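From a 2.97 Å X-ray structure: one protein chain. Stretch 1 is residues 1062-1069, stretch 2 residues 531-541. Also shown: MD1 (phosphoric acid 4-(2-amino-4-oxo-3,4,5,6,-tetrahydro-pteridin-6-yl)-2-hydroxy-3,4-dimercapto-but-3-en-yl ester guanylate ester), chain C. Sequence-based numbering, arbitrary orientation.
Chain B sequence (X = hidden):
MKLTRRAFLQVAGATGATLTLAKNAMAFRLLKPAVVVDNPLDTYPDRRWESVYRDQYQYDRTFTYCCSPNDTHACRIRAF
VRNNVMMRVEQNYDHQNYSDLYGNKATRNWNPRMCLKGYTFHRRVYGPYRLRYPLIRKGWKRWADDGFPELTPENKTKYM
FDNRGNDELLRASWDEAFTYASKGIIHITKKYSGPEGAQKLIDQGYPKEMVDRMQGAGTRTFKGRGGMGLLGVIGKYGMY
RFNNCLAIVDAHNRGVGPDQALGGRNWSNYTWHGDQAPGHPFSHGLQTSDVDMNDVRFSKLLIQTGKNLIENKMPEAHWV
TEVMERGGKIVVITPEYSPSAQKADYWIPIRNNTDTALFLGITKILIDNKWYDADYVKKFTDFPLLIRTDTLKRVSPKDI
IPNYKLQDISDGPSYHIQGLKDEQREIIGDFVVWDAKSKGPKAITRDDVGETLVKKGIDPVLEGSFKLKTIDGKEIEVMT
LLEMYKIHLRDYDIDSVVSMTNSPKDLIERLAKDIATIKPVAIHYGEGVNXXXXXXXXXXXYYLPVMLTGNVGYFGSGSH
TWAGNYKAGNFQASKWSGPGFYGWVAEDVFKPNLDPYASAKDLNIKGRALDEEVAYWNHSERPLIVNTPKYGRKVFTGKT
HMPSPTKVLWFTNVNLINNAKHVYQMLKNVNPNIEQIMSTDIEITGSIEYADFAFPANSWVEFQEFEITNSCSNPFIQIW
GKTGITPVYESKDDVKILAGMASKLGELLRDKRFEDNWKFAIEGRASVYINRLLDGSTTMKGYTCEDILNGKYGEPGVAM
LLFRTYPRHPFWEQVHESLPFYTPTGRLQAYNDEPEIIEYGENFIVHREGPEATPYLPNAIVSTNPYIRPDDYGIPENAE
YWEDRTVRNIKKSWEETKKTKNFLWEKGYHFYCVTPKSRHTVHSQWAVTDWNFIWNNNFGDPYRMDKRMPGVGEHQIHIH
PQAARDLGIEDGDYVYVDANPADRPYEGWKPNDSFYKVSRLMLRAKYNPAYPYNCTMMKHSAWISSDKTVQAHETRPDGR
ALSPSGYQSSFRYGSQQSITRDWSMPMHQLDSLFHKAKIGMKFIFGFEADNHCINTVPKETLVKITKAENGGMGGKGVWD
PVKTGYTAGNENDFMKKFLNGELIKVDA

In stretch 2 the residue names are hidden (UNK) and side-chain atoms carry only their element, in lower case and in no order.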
# COMPACT_ATOMS: atom_id res chain seq x y z
N ASP B 1062 3.23 -24.39 10.32
CA ASP B 1062 2.33 -24.26 11.46
C ASP B 1062 2.99 -24.83 12.71
O ASP B 1062 3.64 -25.88 12.66
CB ASP B 1062 1.02 -24.99 11.19
CG ASP B 1062 0.03 -24.81 12.30
OD1 ASP B 1062 -0.37 -23.66 12.54
OD2 ASP B 1062 -0.33 -25.82 12.94
N TRP B 1063 2.82 -24.13 13.82
CA TRP B 1063 3.35 -24.54 15.12
C TRP B 1063 2.19 -24.65 16.10
O TRP B 1063 1.42 -23.69 16.26
CB TRP B 1063 4.40 -23.55 15.62
CG TRP B 1063 5.68 -23.61 14.83
CD1 TRP B 1063 6.04 -22.80 13.79
CD2 TRP B 1063 6.76 -24.52 15.03
NE1 TRP B 1063 7.28 -23.16 13.32
CE2 TRP B 1063 7.75 -24.21 14.07
CE3 TRP B 1063 7.00 -25.57 15.92
CZ2 TRP B 1063 8.95 -24.91 13.98
CZ3 TRP B 1063 8.19 -26.26 15.83
CH2 TRP B 1063 9.15 -25.93 14.86
N SER B 1064 2.05 -25.81 16.73
CA SER B 1064 0.98 -26.05 17.70
C SER B 1064 1.49 -25.70 19.10
O SER B 1064 2.21 -26.48 19.73
CB SER B 1064 0.52 -27.50 17.63
OG SER B 1064 -0.63 -27.70 18.44
N MET B 1065 1.09 -24.54 19.60
CA MET B 1065 1.54 -24.09 20.92
C MET B 1065 0.82 -24.84 22.03
O MET B 1065 -0.41 -24.83 22.08
CB MET B 1065 1.29 -22.61 21.10
CG MET B 1065 2.30 -21.75 20.42
SD MET B 1065 2.09 -21.82 18.65
CE MET B 1065 2.98 -20.34 18.23
N PRO B 1066 1.54 -25.50 22.94
CA PRO B 1066 0.88 -26.00 24.15
C PRO B 1066 0.28 -24.90 25.00
O PRO B 1066 -0.74 -25.12 25.66
CB PRO B 1066 2.01 -26.73 24.89
CG PRO B 1066 3.05 -27.01 23.85
CD PRO B 1066 2.97 -25.85 22.90
N MET B 1067 0.89 -23.71 25.00
CA MET B 1067 0.40 -22.59 25.80
C MET B 1067 -0.92 -22.03 25.28
O MET B 1067 -1.60 -21.31 26.02
CB MET B 1067 1.44 -21.47 25.84
CG MET B 1067 2.63 -21.77 26.74
SD MET B 1067 2.16 -21.91 28.48
CE MET B 1067 1.69 -20.22 28.85
N HIS B 1068 -1.30 -22.33 24.04
CA HIS B 1068 -2.50 -21.77 23.43
C HIS B 1068 -3.67 -22.74 23.46
O HIS B 1068 -4.72 -22.44 22.87
CB HIS B 1068 -2.22 -21.35 21.99
CG HIS B 1068 -1.16 -20.30 21.85
ND1 HIS B 1068 -0.67 -19.89 20.63
CD2 HIS B 1068 -0.50 -19.57 22.78
CE1 HIS B 1068 0.25 -18.96 20.81
NE2 HIS B 1068 0.37 -18.75 22.11
N GLN B 1069 -3.52 -23.89 24.11
CA GLN B 1069 -4.51 -24.96 24.07
C GLN B 1069 -4.89 -25.40 25.48
O GLN B 1069 -5.09 -26.59 25.75
CB GLN B 1069 -4.00 -26.13 23.23
CG GLN B 1069 -3.36 -25.68 21.93
CD GLN B 1069 -3.08 -26.80 20.96
OE1 GLN B 1069 -3.73 -27.84 21.00
NE2 GLN B 1069 -2.10 -26.60 20.09
N UNK B 531 3.96 -13.22 15.61
CA UNK B 531 4.13 -14.32 14.68
C UNK B 531 5.38 -15.15 15.00
O UNK B 531 5.93 -15.80 14.11
n UNK B 531 2.67 -12.82 11.48
n UNK B 531 0.70 -13.11 12.28
c UNK B 531 4.18 -13.80 13.25
c UNK B 531 1.38 -12.63 11.25
c UNK B 531 1.59 -13.62 13.19
c UNK B 531 2.83 -13.44 12.69
N UNK B 532 5.82 -15.14 16.26
CA UNK B 532 6.83 -16.05 16.75
C UNK B 532 6.23 -16.93 17.85
O UNK B 532 5.25 -16.56 18.49
c UNK B 532 10.48 -14.71 14.41
o UNK B 532 11.08 -12.71 13.24
c UNK B 532 8.87 -14.61 16.20
c UNK B 532 8.75 -13.25 15.99
c UNK B 532 8.06 -15.30 17.28
c UNK B 532 9.74 -15.33 15.40
c UNK B 532 10.35 -13.35 14.22
c UNK B 532 9.49 -12.61 15.01
N UNK B 533 6.86 -18.09 18.05
CA UNK B 533 6.29 -19.13 18.90
C UNK B 533 5.99 -18.61 20.30
O UNK B 533 4.90 -18.83 20.84
c UNK B 533 6.44 -22.84 21.68
c UNK B 533 7.23 -20.33 18.96
c UNK B 533 6.66 -21.52 19.68
c UNK B 533 5.29 -23.50 19.68
c UNK B 533 6.96 -21.75 21.01
c UNK B 533 5.60 -23.72 21.01
c UNK B 533 5.82 -22.40 19.03
N UNK B 534 6.94 -17.90 20.90
CA UNK B 534 6.81 -17.48 22.29
C UNK B 534 6.21 -16.09 22.39
O UNK B 534 6.54 -15.30 23.28
c UNK B 534 8.80 -20.99 23.91
n UNK B 534 8.16 -19.84 24.01
n UNK B 534 9.74 -20.86 22.98
c UNK B 534 8.17 -17.54 22.98
c UNK B 534 9.69 -19.59 22.47
c UNK B 534 8.69 -18.94 23.12
N UNK B 535 5.33 -15.76 21.43
CA UNK B 535 4.58 -14.51 21.50
C UNK B 535 3.83 -14.39 22.82
O UNK B 535 3.74 -13.29 23.40
c UNK B 535 3.62 -14.40 20.31
N UNK B 536 3.30 -15.50 23.32
CA UNK B 536 2.58 -15.52 24.60
C UNK B 536 3.43 -14.92 25.71
O UNK B 536 2.95 -14.08 26.48
c UNK B 536 1.35 -16.98 26.23
o UNK B 536 1.45 -17.55 23.90
c UNK B 536 2.20 -16.96 24.96
N UNK B 537 4.68 -15.33 25.79
CA UNK B 537 5.60 -14.77 26.77
C UNK B 537 5.90 -13.31 26.46
O UNK B 537 5.97 -12.47 27.37
c UNK B 537 6.91 -16.93 27.45
c UNK B 537 8.10 -17.70 26.91
c UNK B 537 6.90 -15.57 26.78
c UNK B 537 6.98 -16.76 28.95
N UNK B 538 6.08 -12.99 25.18
CA UNK B 538 6.39 -11.63 24.77
C UNK B 538 5.28 -10.66 25.16
O UNK B 538 5.54 -9.58 25.68
c UNK B 538 8.09 -11.69 22.86
s UNK B 538 8.20 -12.18 21.12
c UNK B 538 9.73 -11.40 20.61
c UNK B 538 6.63 -11.59 23.26
N UNK B 539 4.02 -11.04 24.91
CA UNK B 539 2.92 -10.14 25.24
C UNK B 539 2.82 -9.95 26.74
O UNK B 539 2.57 -8.83 27.22
c UNK B 539 1.69 -10.85 23.16
n UNK B 539 1.90 -9.76 22.44
o UNK B 539 1.56 -11.96 22.66
c UNK B 539 1.62 -10.67 24.66
N UNK B 540 3.00 -11.03 27.51
CA UNK B 540 3.09 -10.89 28.95
C UNK B 540 4.26 -9.99 29.33
O UNK B 540 4.16 -9.18 30.26
c UNK B 540 2.00 -13.15 29.46
c UNK B 540 2.31 -14.57 29.88
c UNK B 540 3.23 -12.27 29.60
n UNK B 540 3.46 -16.81 31.14
n UNK B 540 3.49 -15.71 33.16
n UNK B 540 2.66 -14.66 31.29
c UNK B 540 3.20 -15.72 31.86
N UNK B 541 5.38 -10.13 28.62
CA UNK B 541 6.53 -9.26 28.86
C UNK B 541 6.21 -7.80 28.59
O UNK B 541 6.81 -6.91 29.20
c UNK B 541 7.71 -9.73 28.00
o UNK B 541 8.79 -8.83 28.07
PB MD1 C . 2.16 -5.80 11.68
O3B MD1 C . 3.05 -7.13 11.32
O1B MD1 C . 2.99 -4.56 11.48
O2B MD1 C . 1.71 -5.88 13.12
O3A MD1 C . 0.84 -5.76 10.68
C10 MD1 C . -0.18 -6.71 10.81
C11 MD1 C . -1.54 -6.04 10.46
O11 MD1 C . -1.20 -4.97 9.31
C12 MD1 C . -2.45 -6.99 10.19
S12 MD1 C . -2.42 -8.53 11.16
C13 MD1 C . -3.60 -6.91 9.16
S13 MD1 C . -4.68 -8.37 9.05
C14 MD1 C . -3.86 -5.83 8.24
N15 MD1 C . -2.60 -5.86 7.25
C16 MD1 C . -2.48 -4.68 6.49
C15 MD1 C . -2.08 -4.70 5.06
O14 MD1 C . -1.85 -5.72 4.51
N17 MD1 C . -1.96 -3.41 4.32
C17 MD1 C . -2.26 -2.07 5.03
N16 MD1 C . -2.15 -0.82 4.30
N18 MD1 C . -2.67 -2.05 6.49
C20 MD1 C . -2.79 -3.29 7.22
N8 MD1 C . -3.17 -3.33 8.57
C7 MD1 C . -4.22 -4.50 8.85
PA MD1 C . 4.55 -7.10 10.63
O1A MD1 C . 4.84 -8.46 10.06
O2A MD1 C . 4.56 -6.06 9.53
O5' MD1 C . 5.72 -6.72 11.74
C5' MD1 C . 5.98 -5.38 12.03
C4' MD1 C . 7.50 -5.14 12.29
O4' MD1 C . 8.07 -6.10 13.39
C1' MD1 C . 9.42 -6.57 12.77
N9 MD1 C . 9.89 -7.85 13.37
C4 MD1 C . 10.29 -7.87 14.64
N3 MD1 C . 10.37 -6.81 15.68
C2 MD1 C . 10.86 -7.14 17.02
N2 MD1 C . 10.94 -6.10 18.03
N1 MD1 C . 11.26 -8.49 17.33
C6 MD1 C . 11.18 -9.50 16.32
O6 MD1 C . 11.50 -10.61 16.57
C5 MD1 C . 10.67 -9.15 14.92
N7 MD1 C . 10.49 -9.88 13.83
C8 MD1 C . 10.01 -9.08 12.85
C2' MD1 C . 9.11 -6.71 11.55
O2' MD1 C . 10.30 -6.74 10.71
C3' MD1 C . 8.19 -5.37 11.23
O3' MD1 C . 9.05 -4.23 10.97

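Position 531 carries one carbon followed by a five-membered ring of three carbons and two nitrogens, an imidazole. Its CA-to-CB bond points away from stretch 1, and it makes no contact there. It is His 531.

Position 532 has one carbon and a six-carbon ring bearing one oxygen, a phenol. That oxygen lies 3.0 Å from N7 of MD1, near the ring plane. The residue is Tyr 532, whose OH donates a hydrogen bond to MD1 N7.

Position 533 has seven carbons, one leading to an all-carbon six-membered ring. One ring carbon is 3.5 Å from Met 1065 CG and another 3.9 Å from Trp 1063 CB. An unsubstituted benzyl group means Phe 533.

Position 534 repeats the imidazole pattern. Its CA-to-CB bond points away from stretch 1, and it occupies the N-cap position before a helix. It is His 534.

Position 535 has a single carbon, so it is Ala 535. Its N donates to Tyr 532 O at 3.0 Å, closing a type I turn.

Position 536 has one carbon carrying an oxygen and a carbon. The oxygen sits 2.4 Å from His 1068 NE2. This branched hydroxyl is Thr 536.

Position 537 has four carbons forked at the second, without contact to stretch 1: Leu 537.

Position 538 is an unbranched chain of two carbons, sulfur and carbon, a thioether: Met 538.

Position 539 has two carbons, the second carrying one oxygen and one nitrogen, a short amide: Asn 539.

Position 540 has three carbons, a nitrogen, then a carbon bearing two more nitrogens. One terminal nitrogen is 4.5 Å from Met 1067 CE. The guanidinium defines Arg 540.

Position 541 has one carbon and one oxygen, out of reach of stretch 1: Ser 541.

The contact buries 366 Å² and centres on Phe 533, which has 111 Å² covered. Met 1065 CG stands 3.9 Å from the Phe 533 ring centroid, 26° off its normal, a CH-pi contact. Trp 1063 CB approaches Phe 533 CD1 at the ring edge, while Pro 1066 CD meets Phe 533 CZ at 3.9 Å. His 1068 NE2 donates to Thr 536 OG1; 2.4 Å is very short, and the 142° angle is moderately bent. Met 1067 CE packs 4.2 Å from Thr 536 CG2. Thus an apolar patch around one phenylalanine is joined to a single polar tie on the first helical turn.

Stretch 2, residues 531-541: HYFHATLMNRS
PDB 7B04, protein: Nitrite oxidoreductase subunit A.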